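Local coordinates for HTH marR-type domain-containing protein (Streptococcus agalactiae serotype III, PDB 7DVV) that senses heme and binds operator DNA as a MarR-family transcription regulator, at a contact of chain A with DNA and the interface of chains A and B. Numbering follows the deposited sequence. Chains: chain A/B, HTH marR-type domain-containing protein.

Contact 1: a contact of chain A with DNA. Residues chain A 52, 64, 67, 71. With nucleotides of chain C.
The recognition helix of the winged helix-turn-helix, helix 63-76 of chain A, lies against the major-groove side of DT9, DT10 and DA11 of chain C, where A:Ser64, A:Ser67 and A:Lys71 meet the strand. A grip on the backbone comes from the hydroxyl OG of A:Ser67, which donates a hydrogen bond of 2.7 Å to the phosphate oxygen OP2 of DT9. The first torsion of A:Ser67 sets OG anti to the backbone N (chi1 164°), pointing it at that phosphate while CB of A:Ser67 lies 3.9 Å from the thymine methyl C7 of DT9. The same hydroxyl accepts a hydrogen bond from the side-chain amine NZ of A:Lys71 at 3.0 Å, a relay that may polarise the serine toward the phosphate. The chain of A:Lys71, bent at chi3 and chi4 yet still nearly extended, runs one turn back along the helix to set NZ beside A:Ser67, and NZ also forms a long salt bridge, 3.8 Å to OP2 of DT10. Base contact is lighter. CB of A:Ser64, one turn earlier, packs by the major-groove side of DT10, 4.0 Å from the ring carbon C4, and its OG stands 4.0 Å from the amino nitrogen N6 of DA11. A:Ile52 adds a marginal touch, its CD1 3.8 Å from OP2 of DT9. Helix 52-58 and recognition helix 63-76 form the helix-turn-helix of the DNA-binding lobe, away from the helices that join the two chains.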
ATOM      1  N   ILE A  52     -21.479  -4.028   9.209  1.00 48.48           N
ATOM      2  CA  ILE A  52     -20.498  -3.392   8.330  1.00 47.82           C
ATOM      3  C   ILE A  52     -19.451  -2.599   9.120  1.00 51.58           C
ATOM      4  O   ILE A  52     -18.271  -2.729   8.825  1.00 48.39           O
ATOM      5  CB  ILE A  52     -21.162  -2.506   7.288  1.00 43.38           C
ATOM      6  CG1 ILE A  52     -22.058  -3.369   6.400  1.00 40.12           C
ATOM      7  CG2 ILE A  52     -20.040  -1.880   6.483  1.00 42.44           C
ATOM      8  CD1 ILE A  52     -23.019  -2.591   5.500  1.00 40.35           C
ATOM      9  N   SER A  64     -16.312   4.587   4.383  1.00 50.33           N
ATOM     10  CA  SER A  64     -16.721   4.359   3.004  1.00 49.38           C
ATOM     11  C   SER A  64     -15.966   3.181   2.421  1.00 48.88           C
ATOM     12  O   SER A  64     -16.515   2.456   1.587  1.00 52.69           O
ATOM     13  CB  SER A  64     -16.468   5.528   2.150  1.00 47.32           C
ATOM     14  OG  SER A  64     -15.073   5.653   2.119  1.00 51.47           O
ATOM     15  N   SER A  67     -17.872   0.191   3.559  1.00 44.13           N
ATOM     16  CA  SER A  67     -19.090   0.065   2.788  1.00 44.11           C
ATOM     17  C   SER A  67     -18.777  -0.430   1.364  1.00 45.97           C
ATOM     18  O   SER A  67     -19.390  -1.353   0.853  1.00 54.26           O
ATOM     19  CB  SER A  67     -19.886   1.366   2.846  1.00 44.88           C
ATOM     20  OG  SER A  67     -20.845   1.323   1.815  1.00 45.21           O
ATOM     21  N   LYS A  71     -19.619  -4.325  -0.605  1.00 43.17           N
ATOM     22  CA  LYS A  71     -20.393  -4.386  -1.840  1.00 49.36           C
ATOM     23  C   LYS A  71     -19.661  -5.299  -2.808  1.00 52.33           C
ATOM     24  O   LYS A  71     -20.315  -6.059  -3.529  1.00 58.22           O
ATOM     25  CB  LYS A  71     -20.824  -3.048  -2.467  1.00 51.98           C
ATOM     26  CG  LYS A  71     -21.982  -2.389  -1.714  1.00 63.40           C
ATOM     27  CD  LYS A  71     -22.278  -0.924  -2.079  1.00 79.46           C
ATOM     28  CE  LYS A  71     -22.279   0.095  -0.933  1.00 89.44           C
ATOM     29  NZ  LYS A  71     -21.447   1.336  -1.170  1.00 84.31           N
TER
ATOM     30  P    DT C   9     -24.468   0.577   3.058  1.00 51.56           P
ATOM     31  OP1  DT C   9     -25.380  -0.253   2.256  1.00 54.07           O
ATOM     32  OP2  DT C   9     -23.005   0.347   3.135  1.00 49.87           O
ATOM     33  O5'  DT C   9     -24.725   1.978   2.371  1.00 56.75           O
ATOM     34  C5'  DT C   9     -26.066   2.414   2.105  1.00 51.28           C
ATOM     35  C4'  DT C   9     -25.984   3.710   1.332  1.00 51.30           C
ATOM     36  O4'  DT C   9     -25.307   4.666   2.180  1.00 51.70           O
ATOM     37  C3'  DT C   9     -25.179   3.641   0.021  1.00 48.41           C
ATOM     38  O3'  DT C   9     -25.938   4.295  -0.980  1.00 50.23           O
ATOM     39  C2'  DT C   9     -23.957   4.506   0.277  1.00 51.85           C
ATOM     40  C1'  DT C   9     -24.422   5.442   1.387  1.00 54.30           C
ATOM     41  N1   DT C   9     -23.384   5.967   2.285  1.00 51.47           N
ATOM     42  C2   DT C   9     -23.160   7.330   2.338  1.00 53.81           C
ATOM     43  O2   DT C   9     -23.742   8.131   1.621  1.00 57.16           O
ATOM     44  N3   DT C   9     -22.192   7.717   3.234  1.00 50.78           N
ATOM     45  C4   DT C   9     -21.469   6.900   4.080  1.00 53.84           C
ATOM     46  O4   DT C   9     -20.641   7.388   4.849  1.00 47.53           O
ATOM     47  C5   DT C   9     -21.766   5.485   3.976  1.00 53.06           C
ATOM     48  C7   DT C   9     -21.012   4.527   4.839  1.00 55.11           C
ATOM     49  C6   DT C   9     -22.701   5.098   3.100  1.00 47.68           C
ATOM     50  P    DT C  10     -25.586   4.113  -2.525  1.00 65.18           P
ATOM     51  OP1  DT C  10     -26.864   4.094  -3.277  1.00 64.14           O
ATOM     52  OP2  DT C  10     -24.542   3.025  -2.677  1.00 63.03           O
ATOM     53  O5'  DT C  10     -25.045   5.543  -2.997  1.00 63.83           O
ATOM     54  C5'  DT C  10     -25.703   6.739  -2.494  1.00 65.92           C
ATOM     55  C4'  DT C  10     -24.839   7.959  -2.698  1.00 61.16           C
ATOM     56  O4'  DT C  10     -23.938   8.130  -1.575  1.00 60.77           O
ATOM     57  C3'  DT C  10     -23.954   7.878  -3.946  1.00 62.25           C
ATOM     58  O3'  DT C  10     -24.051   9.144  -4.582  1.00 68.80           O
ATOM     59  C2'  DT C  10     -22.551   7.638  -3.411  1.00 53.28           C
ATOM     60  C1'  DT C  10     -22.618   8.351  -2.075  1.00 56.85           C
ATOM     61  N1   DT C  10     -21.657   7.942  -1.028  1.00 53.71           N
ATOM     62  C2   DT C  10     -21.061   8.930  -0.271  1.00 53.82           C
ATOM     63  O2   DT C  10     -21.266  10.120  -0.441  1.00 56.06           O
ATOM     64  N3   DT C  10     -20.231   8.471   0.714  1.00 47.76           N
ATOM     65  C4   DT C  10     -19.919   7.164   0.997  1.00 45.47           C
ATOM     66  O4   DT C  10     -19.137   6.916   1.910  1.00 46.10           O
ATOM     67  C5   DT C  10     -20.564   6.177   0.153  1.00 46.48           C
ATOM     68  C7   DT C  10     -20.275   4.722   0.380  1.00 40.55           C
ATOM     69  C6   DT C  10     -21.404   6.613  -0.793  1.00 49.07           C
ATOM     70  P    DA C  11     -23.625   9.292  -6.067  1.00 83.93           P
ATOM     71  OP1  DA C  11     -24.864   9.684  -6.802  1.00 80.32           O
ATOM     72  OP2  DA C  11     -22.828   8.083  -6.444  1.00 70.73           O
ATOM     73  O5'  DA C  11     -22.580  10.502  -6.026  1.00 84.35           O
ATOM     74  C5'  DA C  11     -22.900  11.709  -5.296  1.00 79.35           C
ATOM     75  C4'  DA C  11     -21.637  12.497  -5.021  1.00 80.25           C
ATOM     76  O4'  DA C  11     -21.095  12.074  -3.753  1.00 76.76           O
ATOM     77  C3'  DA C  11     -20.501  12.353  -6.042  1.00 73.20           C
ATOM     78  O3'  DA C  11     -20.276  13.573  -6.761  1.00 77.36           O
ATOM     79  C2'  DA C  11     -19.246  12.294  -5.200  1.00 70.95           C
ATOM     80  C1'  DA C  11     -19.688  12.197  -3.761  1.00 67.71           C
ATOM     81  N9   DA C  11     -19.140  11.007  -3.140  1.00 62.58           N
ATOM     82  C8   DA C  11     -19.449   9.696  -3.396  1.00 58.52           C
ATOM     83  N7   DA C  11     -18.782   8.846  -2.654  1.00 54.66           N
ATOM     84  C5   DA C  11     -17.944   9.650  -1.901  1.00 60.10           C
ATOM     85  C6   DA C  11     -16.973   9.354  -0.933  1.00 63.39           C
ATOM     86  N6   DA C  11     -16.678   8.113  -0.551  1.00 63.53           N
ATOM     87  N1   DA C  11     -16.308  10.389  -0.364  1.00 66.35           N
ATOM     88  C2   DA C  11     -16.600  11.630  -0.767  1.00 67.03           C
ATOM     89  N3   DA C  11     -17.504  12.033  -1.662  1.00 70.73           N
ATOM     90  C4   DA C  11     -18.146  10.982  -2.199  1.00 60.27           C
TER

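Contact 2: the interface of chains A and B. Residues chain A 5, 135-136, 139-140; chain B 116-119, 121.
B:Met117 pushes its thioether into a group of apolar side chains from chain A, A:Leu5, A:Leu136 and A:Met140, in the helical dimerisation region typical of MarR-family regulators. CG of B:Met117 lies in the crowded position between backbone N and carbonyl carbon (chi1 73°), and a bend at chi3 swings its methyl CE to 3.6 Å from CD2 of A:Leu136. A:Met140, just past helix 123-139, comes across the base of the same side chain, its CE 3.3 Å from CB of B:Met117 and its sulphur SD 3.8 Å from that carbon. A:Leu5, from the N-terminal helix 4-25, meets the methionine tip to tip, although the modelled spacing there is too tight to be relied on. Farther out, B:Ile121 lays its CD1 branch across A:Thr135 in a packing contact, 3.4 Å from the hydroxyl OG1 of A:Thr135, with the threonine CB just behind. Beside this pair the polar rim is carried by A:Asn139. Its amide nitrogen ND2 donates to two backbone carbonyls where helix 97-117 of chain B gives way to the following loop. The bond to O of B:Ala119, 3.2 Å long, is nearly straight (171° at the hydrogen) and arrives in the carbonyl plane on a lone pair. That to O of B:Met117 is shorter, 2.8 Å, but the donor stands above the carbonyl plane, away from a lone pair. Both acceptors lie almost in the plane of the asparagine amide, consistent with each using a different N-H and together fixing the amide's rotation.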
ATOM      1  N   LEU A   5      12.137   6.050   2.010  1.00151.33           N
ATOM      2  CA  LEU A   5      10.786   5.775   2.470  1.00154.46           C
ATOM      3  C   LEU A   5       9.865   5.502   1.283  1.00157.59           C
ATOM      4  O   LEU A   5       8.839   4.831   1.436  1.00153.88           O
ATOM      5  CB  LEU A   5      10.244   6.915   3.334  1.00152.45           C
ATOM      6  CG  LEU A   5       9.347   6.459   4.492  1.00150.18           C
ATOM      7  CD1 LEU A   5       8.327   5.388   4.088  1.00134.11           C
ATOM      8  CD2 LEU A   5      10.204   5.946   5.635  1.00146.93           C
ATOM      9  N   THR A 135       8.270   0.330  16.286  1.00137.62           N
ATOM     10  CA  THR A 135       8.888   1.612  16.612  1.00134.99           C
ATOM     11  C   THR A 135       8.426   2.697  15.639  1.00126.76           C
ATOM     12  O   THR A 135       7.973   3.758  16.071  1.00126.00           O
ATOM     13  CB  THR A 135      10.426   1.544  16.698  1.00140.42           C
ATOM     14  OG1 THR A 135      10.956   0.527  15.847  1.00143.64           O
ATOM     15  CG2 THR A 135      10.958   1.342  18.103  1.00139.41           C
ATOM     16  N   LEU A 136       8.562   2.427  14.331  1.00118.89           N
ATOM     17  CA  LEU A 136       8.091   3.327  13.286  1.00112.73           C
ATOM     18  C   LEU A 136       6.659   3.726  13.621  1.00112.00           C
ATOM     19  O   LEU A 136       6.370   4.897  13.836  1.00118.32           O
ATOM     20  CB  LEU A 136       8.217   2.672  11.898  1.00102.34           C
ATOM     21  CG  LEU A 136       9.645   2.371  11.416  1.00102.21           C
ATOM     22  CD1 LEU A 136       9.667   1.626  10.092  1.00 93.66           C
ATOM     23  CD2 LEU A 136      10.485   3.630  11.296  1.00102.01           C
ATOM     24  N   ASN A 139       6.369   5.815  16.493  1.00129.81           N
ATOM     25  CA  ASN A 139       6.935   7.125  16.201  1.00130.27           C
ATOM     26  C   ASN A 139       5.905   8.066  15.566  1.00131.73           C
ATOM     27  O   ASN A 139       5.927   9.278  15.800  1.00136.03           O
ATOM     28  CB  ASN A 139       8.218   6.983  15.388  1.00124.85           C
ATOM     29  CG  ASN A 139       9.424   6.803  16.288  1.00128.56           C
ATOM     30  OD1 ASN A 139       9.339   7.038  17.491  1.00128.94           O
ATOM     31  ND2 ASN A 139      10.560   6.426  15.721  1.00126.93           N
ATOM     32  N   MET A 140       5.000   7.490  14.768  1.00126.76           N
ATOM     33  CA  MET A 140       3.927   8.201  14.094  1.00125.70           C
ATOM     34  C   MET A 140       2.652   8.156  14.951  1.00127.42           C
ATOM     35  O   MET A 140       1.600   7.708  14.487  1.00123.94           O
ATOM     36  CB  MET A 140       3.667   7.508  12.746  1.00126.77           C
ATOM     37  CG  MET A 140       4.532   8.021  11.568  1.00131.35           C
ATOM     38  SD  MET A 140       6.257   7.447  11.303  1.00134.33           S
ATOM     39  CE  MET A 140       6.867   8.724  10.200  1.00126.51           C
TER
ATOM     40  N   THR B 116      12.798  11.866  12.417  1.00113.01           N
ATOM     41  CA  THR B 116      11.776  11.764  13.441  1.00116.15           C
ATOM     42  C   THR B 116      11.245  10.341  13.531  1.00120.30           C
ATOM     43  O   THR B 116      10.670   9.955  14.546  1.00123.62           O
ATOM     44  CB  THR B 116      10.645  12.789  13.273  1.00117.80           C
ATOM     45  OG1 THR B 116       9.925  12.831  14.501  1.00123.39           O
ATOM     46  CG2 THR B 116       9.636  12.418  12.210  1.00120.65           C
ATOM     47  N   MET B 117      11.434   9.555  12.474  1.00119.32           N
ATOM     48  CA  MET B 117      10.748   8.280  12.457  1.00119.78           C
ATOM     49  C   MET B 117      11.724   7.139  12.739  1.00115.04           C
ATOM     50  O   MET B 117      11.312   6.037  13.095  1.00108.90           O
ATOM     51  CB  MET B 117       9.960   8.058  11.161  1.00135.16           C
ATOM     52  CG  MET B 117      10.804   7.771   9.923  1.00150.83           C
ATOM     53  SD  MET B 117       9.826   7.472   8.401  1.00162.40           S
ATOM     54  CE  MET B 117       9.229   5.801   8.663  1.00166.67           C
ATOM     55  N   LEU B 118      13.023   7.425  12.613  1.00110.06           N
ATOM     56  CA  LEU B 118      14.044   6.426  12.899  1.00108.20           C
ATOM     57  C   LEU B 118      14.725   6.707  14.245  1.00110.23           C
ATOM     58  O   LEU B 118      15.876   6.317  14.467  1.00106.24           O
ATOM     59  CB  LEU B 118      15.034   6.361  11.729  1.00102.40           C
ATOM     60  CG  LEU B 118      14.589   5.537  10.518  1.00104.04           C
ATOM     61  CD1 LEU B 118      13.413   6.177   9.796  1.00100.44           C
ATOM     62  CD2 LEU B 118      15.755   5.350   9.560  1.00106.70           C
ATOM     63  N   ALA B 119      13.985   7.369  15.151  1.00113.36           N
ATOM     64  CA  ALA B 119      14.430   7.636  16.512  1.00116.43           C
ATOM     65  C   ALA B 119      14.245   6.386  17.367  1.00124.43           C
ATOM     66  O   ALA B 119      13.174   5.770  17.364  1.00119.70           O
ATOM     67  CB  ALA B 119      13.659   8.794  17.087  1.00110.59           C
ATOM     68  N   ILE B 121      16.068   3.651  17.029  1.00127.45           N
ATOM     69  CA  ILE B 121      16.406   2.490  16.214  1.00122.67           C
ATOM     70  C   ILE B 121      17.883   2.578  15.838  1.00122.20           C
ATOM     71  O   ILE B 121      18.392   3.688  15.726  1.00126.93           O
ATOM     72  CB  ILE B 121      15.468   2.424  14.989  1.00116.50           C
ATOM     73  CG1 ILE B 121      14.006   2.440  15.445  1.00113.98           C
ATOM     74  CG2 ILE B 121      15.771   1.216  14.109  1.00111.19           C
ATOM     75  CD1 ILE B 121      13.036   2.850  14.381  1.00114.14           C
TER

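Contact 1 and contact 2 share no residue, and the centres of their C-alpha atoms lie about 32 Å apart. Contact 1 belongs to the DNA-binding lobe, with helices 52-58 and 63-76, whereas contact 2 joins the terminal helices 4-25 and 123-139 of chain A to the end of helix 97-117 and the next loop of chain B. Two-fold symmetry repeats contact 2 with the chains exchanged. The dimer interface thus probably helps to set the spacing of the two recognition helices, and movement in the helical region, where heme-binding residues also lie, could plausibly alter the fit to the operator.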